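Local coordinates for protein blood group a-and b-cleaving endo-beta-galactosidase (Streptococcus pneumoniae, PDB 2YGL) that cleaves blood group A and B antigens as a family 98 glycoside hydrolase, and probably binds carbohydrate through the tandem CBM51 modules that make up this fragment, at residues Lys227-Ile232 / Glu236-Lys241; Thr25-Lys30 / Thr36-Glu41; Phe288-Val291 / Ile297-Ser300; Val120-Gly125 / Gln131-Ser136; Val190-Leu195 / Ile253-Ser258. All coordinates share one frame; numbering follows the deposited sequence.

In the fold
The chain carries two NPCBM/NEW2 domains, and the five contacts divide between them. Contacts 2 and 4 lie in the first domain, with centres about 25 Å apart. Contacts 1, 3 and 5 lie in the second, on the other side of the chain's centre; contacts 1 and 2 are about 56 Å apart, centre to centre. Contact 1 is nested in the loop closed by contact 5, and the two touch through the Lys241-Asp194 salt bridge. Contacts 3 and 5 reach the same five-stranded sheet, with nearest atoms about 7 Å apart. The bound calcium ion is in the first domain, about 14 Å from the Asn122 side chain of contact 4.

Contact 1: Lys227-Ile232 / Glu236-Lys241; sequences KIKLLI and EVEFNK
Phe239 holds its ring against the facing strand, where Leu230 and Ile232 close on it. CD1 of Leu230 comes obliquely to the ring, 4.0 Å from CE1 of Phe239. Ile232 points against Phe239, and its CD1 meets the ring edge near CZ. Val237 fills the hollow beside Ile232. Its CG2 lies 3.9 Å from Ile232 CG1, and the two branched side chains cross at about a right angle. Pro179 of helix 179-184 packs on Ile232, Val237 and Phe239. Val344 of strand 343-352 meets Ile228 and Leu230.

The other face is mostly charged, with Leu231 CD2 lying on the CG of Glu236. Lys229 bends at chi3 (-73°), which brings its CE to 3.6 Å from CG of Glu238. Its CD passes OE1 of Glu236. The ammonium stays beyond salt-bridge distance of both glutamates, and Glu236 has its salt bridge with Arg273.

At the end of the strand, Lys227 lies extended alongside Asn240 and donates a hydrogen bond from NZ to Asn240 OD1 at 2.9 Å. Between the backbones, Leu230 and Val237 exchange two hydrogen bonds. Phe239 N adds a third, 2.7 Å to Ile228 O. The return link is made by a water, which accepts from Ile228 N at 3.0 Å and donates to Phe239 O at 2.6 Å. The strand axes run at 143°, a marked twist. This is a two-stranded antiparallel beta hairpin, with one face apolar and packed on the body of an NPCBM/NEW2 domain.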
# COMPACT_ATOMS: atom_id res chain seq x y z
N LYS A 227 2.86 20.19 24.20
CA LYS A 227 2.51 19.49 22.97
C LYS A 227 1.00 19.30 22.86
O LYS A 227 0.29 19.18 23.87
CB LYS A 227 3.23 18.15 22.89
CG LYS A 227 4.72 18.29 22.60
CD LYS A 227 5.42 16.94 22.54
CE LYS A 227 6.89 17.12 22.17
NZ LYS A 227 7.60 15.82 22.12
N ILE A 228 0.51 19.29 21.63
CA ILE A 228 -0.88 18.96 21.32
C ILE A 228 -1.20 17.57 21.88
O ILE A 228 -0.40 16.64 21.75
CB ILE A 228 -1.14 19.03 19.80
CG1 ILE A 228 -1.27 20.49 19.36
CG2 ILE A 228 -2.38 18.22 19.40
CD1 ILE A 228 -1.05 20.72 17.87
N LYS A 229 -2.35 17.44 22.54
CA LYS A 229 -2.75 16.19 23.16
C LYS A 229 -4.21 15.88 22.84
O LYS A 229 -5.08 16.73 22.99
CB LYS A 229 -2.53 16.25 24.68
CG LYS A 229 -2.48 14.89 25.37
CD LYS A 229 -2.41 15.02 26.90
CE LYS A 229 -1.04 15.49 27.37
NZ LYS A 229 -0.99 15.72 28.85
N LEU A 230 -4.46 14.65 22.41
CA LEU A 230 -5.79 14.21 21.99
C LEU A 230 -6.16 12.85 22.58
O LEU A 230 -5.29 12.11 23.06
CB LEU A 230 -5.86 14.14 20.46
CG LEU A 230 -5.98 15.46 19.71
CD1 LEU A 230 -5.70 15.28 18.23
CD2 LEU A 230 -7.37 16.04 19.93
N LEU A 231 -7.45 12.54 22.57
CA LEU A 231 -7.93 11.19 22.87
C LEU A 231 -7.90 10.36 21.59
O LEU A 231 -8.56 10.69 20.61
CB LEU A 231 -9.36 11.20 23.42
CG LEU A 231 -9.62 11.30 24.92
CD1 LEU A 231 -11.12 11.19 25.18
CD2 LEU A 231 -8.87 10.23 25.72
N ILE A 232 -7.09 9.30 21.61
CA ILE A 232 -7.07 8.32 20.53
C ILE A 232 -7.52 6.99 21.13
O ILE A 232 -6.85 6.44 22.01
CB ILE A 232 -5.66 8.18 19.88
CG1 ILE A 232 -5.06 9.55 19.52
CG2 ILE A 232 -5.72 7.23 18.67
CD1 ILE A 232 -5.72 10.29 18.35
N GLU A 236 -5.15 9.10 26.01
CA GLU A 236 -4.49 10.38 25.76
C GLU A 236 -3.15 10.18 25.06
O GLU A 236 -2.31 9.40 25.53
CB GLU A 236 -4.32 11.19 27.05
CG GLU A 236 -5.63 11.77 27.59
CD GLU A 236 -5.41 12.84 28.66
OE1 GLU A 236 -4.36 12.82 29.34
OE2 GLU A 236 -6.30 13.69 28.83
N VAL A 237 -2.96 10.89 23.95
CA VAL A 237 -1.74 10.78 23.14
C VAL A 237 -1.25 12.18 22.74
O VAL A 237 -2.02 12.99 22.22
CB VAL A 237 -1.97 9.92 21.86
CG1 VAL A 237 -0.69 9.81 21.03
CG2 VAL A 237 -2.49 8.53 22.22
N GLU A 238 0.03 12.44 22.98
CA GLU A 238 0.67 13.69 22.58
C GLU A 238 1.16 13.63 21.14
O GLU A 238 1.61 12.59 20.67
CB GLU A 238 1.84 14.03 23.50
CG GLU A 238 1.44 14.51 24.88
CD GLU A 238 2.62 15.01 25.68
OE1 GLU A 238 3.61 14.27 25.81
OE2 GLU A 238 2.55 16.16 26.17
N PHE A 239 1.09 14.77 20.46
CA PHE A 239 1.60 14.90 19.10
C PHE A 239 2.79 15.86 19.06
O PHE A 239 2.73 16.95 19.63
CB PHE A 239 0.50 15.36 18.14
CG PHE A 239 -0.47 14.28 17.76
CD1 PHE A 239 -1.55 13.97 18.57
CD2 PHE A 239 -0.29 13.56 16.59
CE1 PHE A 239 -2.45 12.96 18.22
CE2 PHE A 239 -1.18 12.55 16.22
CZ PHE A 239 -2.26 12.25 17.04
N ASN A 240 3.86 15.43 18.40
CA ASN A 240 5.05 16.27 18.22
C ASN A 240 4.76 17.48 17.35
O ASN A 240 5.29 18.56 17.58
CB ASN A 240 6.20 15.46 17.60
CG ASN A 240 6.71 14.35 18.51
OD1 ASN A 240 6.68 14.46 19.74
ND2 ASN A 240 7.21 13.27 17.91
N LYS A 241 3.92 17.29 16.33
CA LYS A 241 3.64 18.33 15.35
C LYS A 241 2.14 18.54 15.19
O LYS A 241 1.35 17.63 15.41
CB LYS A 241 4.26 17.98 13.99
CG LYS A 241 5.76 17.67 14.00
CD LYS A 241 6.61 18.92 14.21
CE LYS A 241 6.69 19.78 12.96
NZ LYS A 241 7.41 21.04 13.25
O HOH W 1 0.89 18.40 26.35
O HOH W 2 4.31 18.80 26.41
O HOH W 3 2.29 19.50 19.21

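Contact 2: Thr25-Lys30 / Thr36-Glu41; sequences TKTVQK and TGNKGE
Gln29 lays its amide over the start of Asn38, with CD and OE1 against the Gly37-Asn38 peptide. The chain is folded at chi2 (-69°), and this turns the amide back along its own segment. OE1 comes within 3.1 Å of the carbonyl carbon of Gly37. Gly37 has no side chain, so the amide can lie this close to the helix backbone. The two amide planes of Gln29 and Asn38 are 55° apart.

Asn38 itself reaches across to one residue, Thr27, and takes both of its backbone polar groups. OD1 of Asn38 accepts from Thr27 N at 3.1 Å. ND2 of Asn38 donates to Thr27 O at 2.9 Å. These two bonds fix the rotation of the Asn38 amide and tie the helix to the segment leading into strand 29-30. The same carbonyl oxygen of Thr27 receives a second bond, from Gln29 NE2 at 3.1 Å. The two amide nitrogens reach Thr27 O from opposite faces of its plane.

The asparagine projects from the short helix 34-39, which ends at Gly40 in a Schellman motif. There Gly40, at positive phi, and Glu41 bond back to Gly37 O and Thr36 O. Asn38 ND2 also bonds to Phe34 O, one turn back, so ND2 has two acceptors, Thr27 O and Phe34 O.

Lys26 CB lies 3.5 Å from Asn38 OD1, and the Lys26 carbonyl accepts from His19. Val28 turns away from the helix and packs on Trp14 and on Ile61 of strand 60-64.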
# COMPACT_ATOMS: atom_id res chain seq x y z
N THR A 25 14.69 -36.75 -3.12
CA THR A 25 15.76 -36.04 -2.43
C THR A 25 16.08 -34.74 -3.18
O THR A 25 16.65 -33.81 -2.63
CB THR A 25 17.04 -36.89 -2.24
OG1 THR A 25 17.62 -37.20 -3.52
CG2 THR A 25 16.73 -38.18 -1.49
N LYS A 26 15.68 -34.71 -4.46
CA LYS A 26 15.78 -33.51 -5.28
C LYS A 26 14.70 -32.51 -4.88
O LYS A 26 13.60 -32.89 -4.46
CB LYS A 26 15.65 -33.85 -6.76
CG LYS A 26 16.86 -34.59 -7.34
CD LYS A 26 16.68 -34.89 -8.82
CE LYS A 26 17.72 -35.89 -9.30
NZ LYS A 26 17.48 -36.30 -10.71
N THR A 27 15.02 -31.22 -4.99
CA THR A 27 14.08 -30.16 -4.65
C THR A 27 13.88 -29.19 -5.81
O THR A 27 14.75 -29.03 -6.66
CB THR A 27 14.56 -29.34 -3.42
OG1 THR A 27 15.86 -28.80 -3.69
CG2 THR A 27 14.63 -30.21 -2.17
N VAL A 28 12.71 -28.55 -5.83
CA VAL A 28 12.41 -27.45 -6.74
C VAL A 28 13.51 -26.39 -6.61
O VAL A 28 13.94 -26.06 -5.50
CB VAL A 28 11.01 -26.85 -6.47
CG1 VAL A 28 10.77 -25.59 -7.29
CG2 VAL A 28 9.92 -27.89 -6.75
N GLN A 29 13.99 -25.88 -7.74
CA GLN A 29 15.18 -25.04 -7.76
C GLN A 29 14.90 -23.54 -7.82
O GLN A 29 13.99 -23.09 -8.52
CB GLN A 29 16.10 -25.46 -8.92
CG GLN A 29 16.73 -26.84 -8.73
CD GLN A 29 17.76 -26.86 -7.61
OE1 GLN A 29 18.77 -26.15 -7.66
NE2 GLN A 29 17.51 -27.67 -6.59
N LYS A 30 15.68 -22.78 -7.06
CA LYS A 30 15.62 -21.32 -7.09
C LYS A 30 16.72 -20.79 -7.99
O LYS A 30 17.90 -21.14 -7.82
CB LYS A 30 15.78 -20.73 -5.68
CG LYS A 30 14.78 -21.21 -4.65
CD LYS A 30 15.12 -20.66 -3.27
CE LYS A 30 14.41 -21.44 -2.18
NZ LYS A 30 14.88 -21.03 -0.82
N THR A 36 19.56 -29.42 -13.91
CA THR A 36 20.92 -28.86 -13.85
C THR A 36 21.20 -28.24 -12.48
O THR A 36 22.30 -28.38 -11.94
CB THR A 36 21.18 -27.79 -14.93
OG1 THR A 36 20.25 -26.70 -14.77
CG2 THR A 36 21.04 -28.37 -16.33
N GLY A 37 20.20 -27.54 -11.93
CA GLY A 37 20.31 -26.92 -10.62
C GLY A 37 20.52 -27.93 -9.51
O GLY A 37 21.33 -27.71 -8.61
N ASN A 38 19.79 -29.05 -9.58
CA ASN A 38 19.96 -30.14 -8.61
C ASN A 38 21.33 -30.82 -8.69
O ASN A 38 21.82 -31.35 -7.69
CB ASN A 38 18.83 -31.18 -8.75
CG ASN A 38 17.62 -30.83 -7.90
OD1 ASN A 38 17.64 -30.96 -6.68
ND2 ASN A 38 16.55 -30.40 -8.55
N LYS A 39 21.93 -30.80 -9.88
CA LYS A 39 23.28 -31.34 -10.09
C LYS A 39 24.37 -30.41 -9.57
O LYS A 39 25.52 -30.81 -9.43
CB LYS A 39 23.52 -31.63 -11.58
CG LYS A 39 22.75 -32.81 -12.13
CD LYS A 39 23.00 -32.98 -13.62
CE LYS A 39 22.32 -34.24 -14.15
NZ LYS A 39 22.51 -34.39 -15.63
N GLY A 40 24.00 -29.16 -9.29
CA GLY A 40 24.94 -28.17 -8.79
C GLY A 40 25.52 -27.28 -9.88
O GLY A 40 26.36 -26.42 -9.61
N GLU A 41 25.07 -27.49 -11.12
CA GLU A 41 25.55 -26.72 -12.26
C GLU A 41 25.11 -25.27 -12.17
O GLU A 41 24.02 -24.98 -11.68
CB GLU A 41 25.08 -27.34 -13.58
CG GLU A 41 25.48 -28.80 -13.75
CD GLU A 41 25.12 -29.37 -15.12
OE1 GLU A 41 24.44 -28.69 -15.91
OE2 GLU A 41 25.54 -30.52 -15.39

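Contact 3: Phe288-Val291 / Ile297-Ser300; sequences FEVV and IYSS
The chi1 of Tyr298 (174°) swings CG away from the backbone N, and the ring runs toward Phe288. Its CE2 comes to the edge of the phenylalanine ring. Ile297 takes the less usual setting, with CG1 between the backbone N and the carbonyl carbon (chi1 59°). That brings CG1 to 3.3 Å from Val290 O, a tight fit, and also against Val290 CG1. Pairing across the strands puts Val290 and Tyr298 on one face of the sheet, with Val290 CB 3.9 Å from Tyr298 CB.

Ile297 and Tyr298 both face Val290, which makes a classic beta bulge in the hairpin of strands 285-292 and 295-299. Val290 O accepts two hydrogen bonds, from Ile297 N at 2.9 Å and from Tyr298 N at 3.2 Å. Val290 N answers to Tyr298 O. Strand 295-299 is an edge strand of a five-stranded sheet here. Val317 of strand 315-320, in the other sheet, packs on Val290 and Tyr298, so this face looks into the beta sandwich.

At the far end Ser300 OG takes the place of a backbone carbonyl. It accepts from Phe288 N at 2.8 Å, while the Ser300 backbone N donates to Phe288 O. Glu289 and Ser299 project from the reverse face. One water donates to Glu289 OE2 at 2.5 Å and to Ser299 OG at 2.7 Å. The other carboxylate oxygen of Glu289 is hydrogen-bonded to Tyr333, and Ser299 OG also bonds to Asp301.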
# COMPACT_ATOMS: atom_id res chain seq x y z
N PHE A 288 -15.68 20.15 11.12
CA PHE A 288 -14.40 20.53 10.53
C PHE A 288 -14.42 20.22 9.03
O PHE A 288 -14.86 19.14 8.63
CB PHE A 288 -13.24 19.79 11.20
CG PHE A 288 -11.90 20.05 10.56
CD1 PHE A 288 -11.21 21.24 10.80
CD2 PHE A 288 -11.32 19.10 9.72
CE1 PHE A 288 -9.97 21.48 10.20
CE2 PHE A 288 -10.09 19.33 9.12
CZ PHE A 288 -9.41 20.52 9.36
N GLU A 289 -13.93 21.16 8.23
CA GLU A 289 -13.90 21.01 6.77
C GLU A 289 -12.51 21.19 6.18
O GLU A 289 -11.75 22.07 6.60
CB GLU A 289 -14.83 22.03 6.11
CG GLU A 289 -16.31 21.78 6.30
CD GLU A 289 -17.15 22.92 5.73
OE1 GLU A 289 -16.60 24.02 5.50
OE2 GLU A 289 -18.36 22.71 5.54
N VAL A 290 -12.19 20.35 5.20
CA VAL A 290 -11.04 20.59 4.32
C VAL A 290 -11.60 21.05 2.98
O VAL A 290 -12.42 20.37 2.36
CB VAL A 290 -10.16 19.33 4.15
CG1 VAL A 290 -8.94 19.65 3.28
CG2 VAL A 290 -9.71 18.81 5.51
N VAL A 291 -11.16 22.22 2.54
CA VAL A 291 -11.72 22.88 1.36
C VAL A 291 -10.64 23.12 0.31
O VAL A 291 -9.65 23.81 0.58
CB VAL A 291 -12.43 24.21 1.74
CG1 VAL A 291 -13.22 24.76 0.57
CG2 VAL A 291 -13.35 24.01 2.95
N ILE A 297 -13.94 19.08 0.30
CA ILE A 297 -13.50 17.74 -0.07
C ILE A 297 -13.48 16.79 1.13
O ILE A 297 -13.34 15.58 0.96
CB ILE A 297 -12.12 17.74 -0.81
CG1 ILE A 297 -11.03 18.38 0.07
CG2 ILE A 297 -12.25 18.44 -2.17
CD1 ILE A 297 -9.62 18.10 -0.39
N TYR A 298 -13.60 17.36 2.33
CA TYR A 298 -13.85 16.60 3.54
C TYR A 298 -14.77 17.38 4.49
O TYR A 298 -14.57 18.58 4.71
CB TYR A 298 -12.56 16.23 4.29
CG TYR A 298 -12.86 15.57 5.62
CD1 TYR A 298 -13.04 14.19 5.71
CD2 TYR A 298 -13.01 16.33 6.79
CE1 TYR A 298 -13.34 13.58 6.92
CE2 TYR A 298 -13.31 15.73 8.01
CZ TYR A 298 -13.47 14.35 8.06
OH TYR A 298 -13.77 13.75 9.26
N SER A 299 -15.74 16.68 5.07
CA SER A 299 -16.58 17.23 6.14
C SER A 299 -16.76 16.19 7.24
O SER A 299 -17.05 15.03 6.97
CB SER A 299 -17.93 17.68 5.60
OG SER A 299 -18.67 18.34 6.61
N SER A 300 -16.60 16.63 8.49
CA SER A 300 -16.71 15.74 9.64
C SER A 300 -18.15 15.34 9.97
O SER A 300 -18.38 14.40 10.73
CB SER A 300 -16.05 16.37 10.88
OG SER A 300 -16.73 17.55 11.28
O HOH W 4 -19.61 20.52 5.23

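Contact 4: Val120-Gly125 / Gln131-Ser136; sequences VTNPEG and QAQFIS
Thr121 and Gln133 mark the nearest approach of the two backbones, with CA atoms 8.9 Å apart, so side chains and a water span the gap. Gln133 reaches from its strand with a bend at chi2 (-73°), which aims its amide at the loop. Thr121 and Asn122 receive it. The Asn122 side chain comes from the opposite direction, and its ND2 lies 3.6 Å from Gln133 CG. The two amide planes stand 74° apart, so these groups meet steeply and do not stack. Thr121 slides past in the opposite sense, with OG1 3.7 Å from Gln133 CD. The same OG1 takes a weak hydrogen bond from ND2 of Asn122.

The loop 120-125 follows strand 113-117, at the edge of one sheet of the first domain. It leads toward strand 133-138, which belongs to the other sheet and pairs with strand 82-87. Within the loop, Asn122 to Gly125 form a type I beta turn, closed by Gly125 N to Asn122 O at 3.0 Å. Asn122 thus holds the turn by its backbone and faces the strand with its side chain.

A water extends the link. It donates to Asn122 OD1 at 3.2 Å and to Gln131 O at 2.8 Å, and so ties the buried asparagine to the backbone just before the strand. Tyr116 of strand 113-117 and Phe126 pack on Gln133, while Thr130 touches Asn122. The Asn122 side chain is about 14 Å from the bound calcium ion, and no residue of this contact is a ligand of that site.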
# COMPACT_ATOMS: atom_id res chain seq x y z
N VAL A 120 -5.59 -21.41 -23.37
CA VAL A 120 -6.17 -20.39 -24.24
C VAL A 120 -5.32 -20.17 -25.50
O VAL A 120 -5.81 -20.25 -26.62
CB VAL A 120 -6.38 -19.05 -23.47
CG1 VAL A 120 -6.97 -17.97 -24.38
CG2 VAL A 120 -7.28 -19.26 -22.26
N THR A 121 -4.03 -19.91 -25.29
CA THR A 121 -3.11 -19.63 -26.39
C THR A 121 -2.37 -20.88 -26.87
O THR A 121 -1.94 -20.95 -28.02
CB THR A 121 -2.08 -18.54 -26.00
OG1 THR A 121 -1.32 -18.99 -24.87
CG2 THR A 121 -2.78 -17.23 -25.65
N ASN A 122 -2.22 -21.86 -25.97
CA ASN A 122 -1.48 -23.09 -26.26
C ASN A 122 -2.29 -24.34 -25.89
O ASN A 122 -1.98 -25.00 -24.89
CB ASN A 122 -0.15 -23.11 -25.49
CG ASN A 122 0.81 -22.02 -25.93
OD1 ASN A 122 1.75 -22.27 -26.68
ND2 ASN A 122 0.58 -20.80 -25.45
N PRO A 123 -3.32 -24.67 -26.68
CA PRO A 123 -4.17 -25.84 -26.38
C PRO A 123 -3.40 -27.16 -26.39
O PRO A 123 -3.74 -28.08 -25.66
CB PRO A 123 -5.21 -25.82 -27.51
CG PRO A 123 -4.57 -25.04 -28.61
CD PRO A 123 -3.78 -23.99 -27.91
N GLU A 124 -2.36 -27.23 -27.23
CA GLU A 124 -1.54 -28.44 -27.33
C GLU A 124 -0.39 -28.43 -26.31
O GLU A 124 0.32 -29.42 -26.15
CB GLU A 124 -1.03 -28.63 -28.78
CG GLU A 124 -0.07 -27.56 -29.33
CD GLU A 124 -0.74 -26.22 -29.62
OE1 GLU A 124 -0.91 -25.42 -28.67
OE2 GLU A 124 -1.10 -25.96 -30.79
N GLY A 125 -0.23 -27.30 -25.62
CA GLY A 125 0.74 -27.17 -24.54
C GLY A 125 2.10 -26.64 -24.97
O GLY A 125 2.19 -25.86 -25.92
N GLN A 131 7.97 -21.11 -27.92
CA GLN A 131 8.43 -19.82 -27.42
C GLN A 131 7.71 -19.44 -26.12
O GLN A 131 6.57 -19.86 -25.90
CB GLN A 131 8.26 -18.73 -28.48
CG GLN A 131 9.14 -18.94 -29.72
CD GLN A 131 9.00 -17.83 -30.75
OE1 GLN A 131 8.06 -17.03 -30.71
NE2 GLN A 131 9.94 -17.78 -31.68
N ALA A 132 8.39 -18.67 -25.28
CA ALA A 132 7.90 -18.34 -23.94
C ALA A 132 6.60 -17.53 -23.96
O ALA A 132 6.40 -16.69 -24.84
CB ALA A 132 8.97 -17.60 -23.16
N GLN A 133 5.73 -17.79 -22.99
CA GLN A 133 4.55 -16.96 -22.77
C GLN A 133 4.76 -16.08 -21.55
O GLN A 133 5.25 -16.54 -20.51
CB GLN A 133 3.30 -17.82 -22.58
CG GLN A 133 2.80 -18.53 -23.84
CD GLN A 133 2.14 -17.59 -24.84
OE1 GLN A 133 1.69 -16.50 -24.49
NE2 GLN A 133 2.06 -18.02 -26.09
N PHE A 134 4.39 -14.80 -21.67
CA PHE A 134 4.47 -13.85 -20.57
C PHE A 134 3.14 -13.78 -19.83
O PHE A 134 2.09 -13.59 -20.45
CB PHE A 134 4.88 -12.46 -21.08
CG PHE A 134 4.95 -11.40 -20.00
CD1 PHE A 134 5.93 -11.46 -19.01
CD2 PHE A 134 4.06 -10.33 -20.00
CE1 PHE A 134 6.00 -10.48 -18.02
CE2 PHE A 134 4.13 -9.34 -19.02
CZ PHE A 134 5.10 -9.42 -18.02
N ILE A 135 3.19 -13.95 -18.52
CA ILE A 135 2.01 -13.88 -17.67
C ILE A 135 2.02 -12.57 -16.88
O ILE A 135 3.03 -12.22 -16.26
CB ILE A 135 1.92 -15.08 -16.68
CG1 ILE A 135 1.93 -16.41 -17.42
CG2 ILE A 135 0.67 -14.97 -15.80
CD1 ILE A 135 2.10 -17.62 -16.52
N SER A 136 0.89 -11.87 -16.90
CA SER A 136 0.68 -10.71 -16.04
C SER A 136 -0.76 -10.74 -15.53
O SER A 136 -1.70 -10.46 -16.28
CB SER A 136 0.98 -9.41 -16.78
OG SER A 136 1.04 -8.32 -15.88
O HOH W 5 3.98 -20.02 -26.92

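Contact 5: Val190-Leu195 / Ile253-Ser258; sequences VYLSDL and IKYDVS
Tyr255 presents its ring to two leucines, and a water sits at the ring edge, in plane, beside the hydroxyl. Leu192 approaches obliquely. Its CD2 is 3.6 Å from CE2 of Tyr255, and its CB reaches the hydroxyl end. Leu195 is the looser neighbour, also oblique, with CB 4.3 Å from CE1 of Tyr255. Trp197 and Leu243 touch the tyrosine as well. Tyr255 carries CG opposite its carbonyl carbon (chi1 -66°), and the ring extends from strand 251-256 toward segment 190-195.

That segment leaves strand 189-191 through a short 3-10 turn, residues 192-194. The two strands belong to different sheets of the second domain, so the ring bridges the sandwich. Further along, where strand 251-256 ends, Asp256 OD1 accepts from Ser258 N, an Asx turn, and also from Ser258 OG.

The water gathers the polar atoms. It donates to Leu192 O at 2.6 Å and to Leu195 O at 2.9 Å, and hydrogen-bonds to Tyr255 OH at 2.6 Å. Leu195 O also accepts from Lys213, and Leu192 O from Leu195 N. The contact therefore joins apolar ring-leucine packing to one water, which links the buried hydroxyl to two backbone carbonyls, each with a further donor.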
# COMPACT_ATOMS: atom_id res chain seq x y z
N VAL A 190 5.28 16.68 4.47
CA VAL A 190 5.66 17.98 4.98
C VAL A 190 4.60 18.45 5.97
O VAL A 190 3.42 18.59 5.62
CB VAL A 190 5.85 19.01 3.84
CG1 VAL A 190 6.02 20.43 4.39
CG2 VAL A 190 7.06 18.64 2.98
N TYR A 191 5.02 18.67 7.22
CA TYR A 191 4.12 19.14 8.27
C TYR A 191 3.63 20.56 7.98
O TYR A 191 4.42 21.43 7.62
CB TYR A 191 4.81 19.10 9.64
CG TYR A 191 5.15 17.71 10.12
CD1 TYR A 191 4.15 16.85 10.56
CD2 TYR A 191 6.46 17.26 10.12
CE1 TYR A 191 4.45 15.57 11.00
CE2 TYR A 191 6.78 15.98 10.55
CZ TYR A 191 5.77 15.14 10.99
OH TYR A 191 6.07 13.88 11.43
N LEU A 192 2.33 20.77 8.15
CA LEU A 192 1.73 22.09 7.91
C LEU A 192 2.35 23.17 8.79
O LEU A 192 2.57 24.29 8.33
CB LEU A 192 0.21 22.03 8.09
CG LEU A 192 -0.61 21.69 6.84
CD1 LEU A 192 -0.39 20.26 6.36
CD2 LEU A 192 -2.08 21.93 7.11
N SER A 193 2.65 22.82 10.04
CA SER A 193 3.28 23.74 10.99
C SER A 193 4.71 24.14 10.60
O SER A 193 5.30 25.03 11.22
CB SER A 193 3.26 23.15 12.41
OG SER A 193 3.94 21.90 12.45
N ASP A 194 5.27 23.49 9.59
CA ASP A 194 6.57 23.88 9.04
C ASP A 194 6.42 24.81 7.83
O ASP A 194 7.41 25.18 7.20
CB ASP A 194 7.39 22.64 8.67
CG ASP A 194 7.90 21.89 9.88
OD1 ASP A 194 7.91 22.46 10.99
OD2 ASP A 194 8.28 20.71 9.71
N LEU A 195 5.18 25.20 7.54
CA LEU A 195 4.88 26.06 6.39
C LEU A 195 4.30 27.41 6.80
O LEU A 195 3.79 27.57 7.92
CB LEU A 195 3.91 25.35 5.44
CG LEU A 195 4.29 23.98 4.88
CD1 LEU A 195 3.07 23.33 4.22
CD2 LEU A 195 5.44 24.08 3.90
N ILE A 253 -7.76 28.45 8.28
CA ILE A 253 -6.33 28.53 7.98
C ILE A 253 -6.18 28.22 6.49
O ILE A 253 -6.64 27.18 6.01
CB ILE A 253 -5.49 27.53 8.83
CG1 ILE A 253 -5.90 27.59 10.31
CG2 ILE A 253 -4.00 27.82 8.67
CD1 ILE A 253 -5.45 26.38 11.13
N LYS A 254 -5.54 29.14 5.77
CA LYS A 254 -5.44 29.06 4.31
C LYS A 254 -4.00 28.87 3.84
O LYS A 254 -3.10 29.59 4.27
CB LYS A 254 -6.06 30.30 3.66
CG LYS A 254 -6.04 30.30 2.14
CD LYS A 254 -7.05 31.27 1.54
CE LYS A 254 -6.48 32.67 1.39
NZ LYS A 254 -7.47 33.56 0.70
N TYR A 255 -3.81 27.90 2.95
CA TYR A 255 -2.51 27.65 2.34
C TYR A 255 -2.56 27.80 0.83
O TYR A 255 -3.50 27.33 0.18
CB TYR A 255 -2.00 26.25 2.71
CG TYR A 255 -1.71 26.09 4.18
CD1 TYR A 255 -0.46 26.44 4.70
CD2 TYR A 255 -2.68 25.60 5.05
CE1 TYR A 255 -0.19 26.30 6.06
CE2 TYR A 255 -2.42 25.46 6.40
CZ TYR A 255 -1.18 25.81 6.90
OH TYR A 255 -0.93 25.66 8.25
N ASP A 256 -1.55 28.48 0.28
CA ASP A 256 -1.36 28.56 -1.16
C ASP A 256 -0.47 27.39 -1.57
O ASP A 256 0.73 27.39 -1.30
CB ASP A 256 -0.73 29.90 -1.53
CG ASP A 256 -0.46 30.04 -3.03
OD1 ASP A 256 -0.93 29.20 -3.83
OD2 ASP A 256 0.23 31.00 -3.41
N VAL A 257 -1.08 26.40 -2.21
CA VAL A 257 -0.36 25.20 -2.65
C VAL A 257 -0.14 25.15 -4.16
O VAL A 257 0.18 24.10 -4.72
CB VAL A 257 -1.04 23.88 -2.15
CG1 VAL A 257 -0.98 23.79 -0.63
CG2 VAL A 257 -2.48 23.78 -2.66
N SER A 258 -0.29 26.30 -4.81
CA SER A 258 -0.15 26.42 -6.27
C SER A 258 1.25 26.04 -6.76
O SER A 258 1.40 25.54 -7.88
CB SER A 258 -0.47 27.85 -6.72
OG SER A 258 0.44 28.78 -6.17
O HOH W 6 1.41 26.47 9.11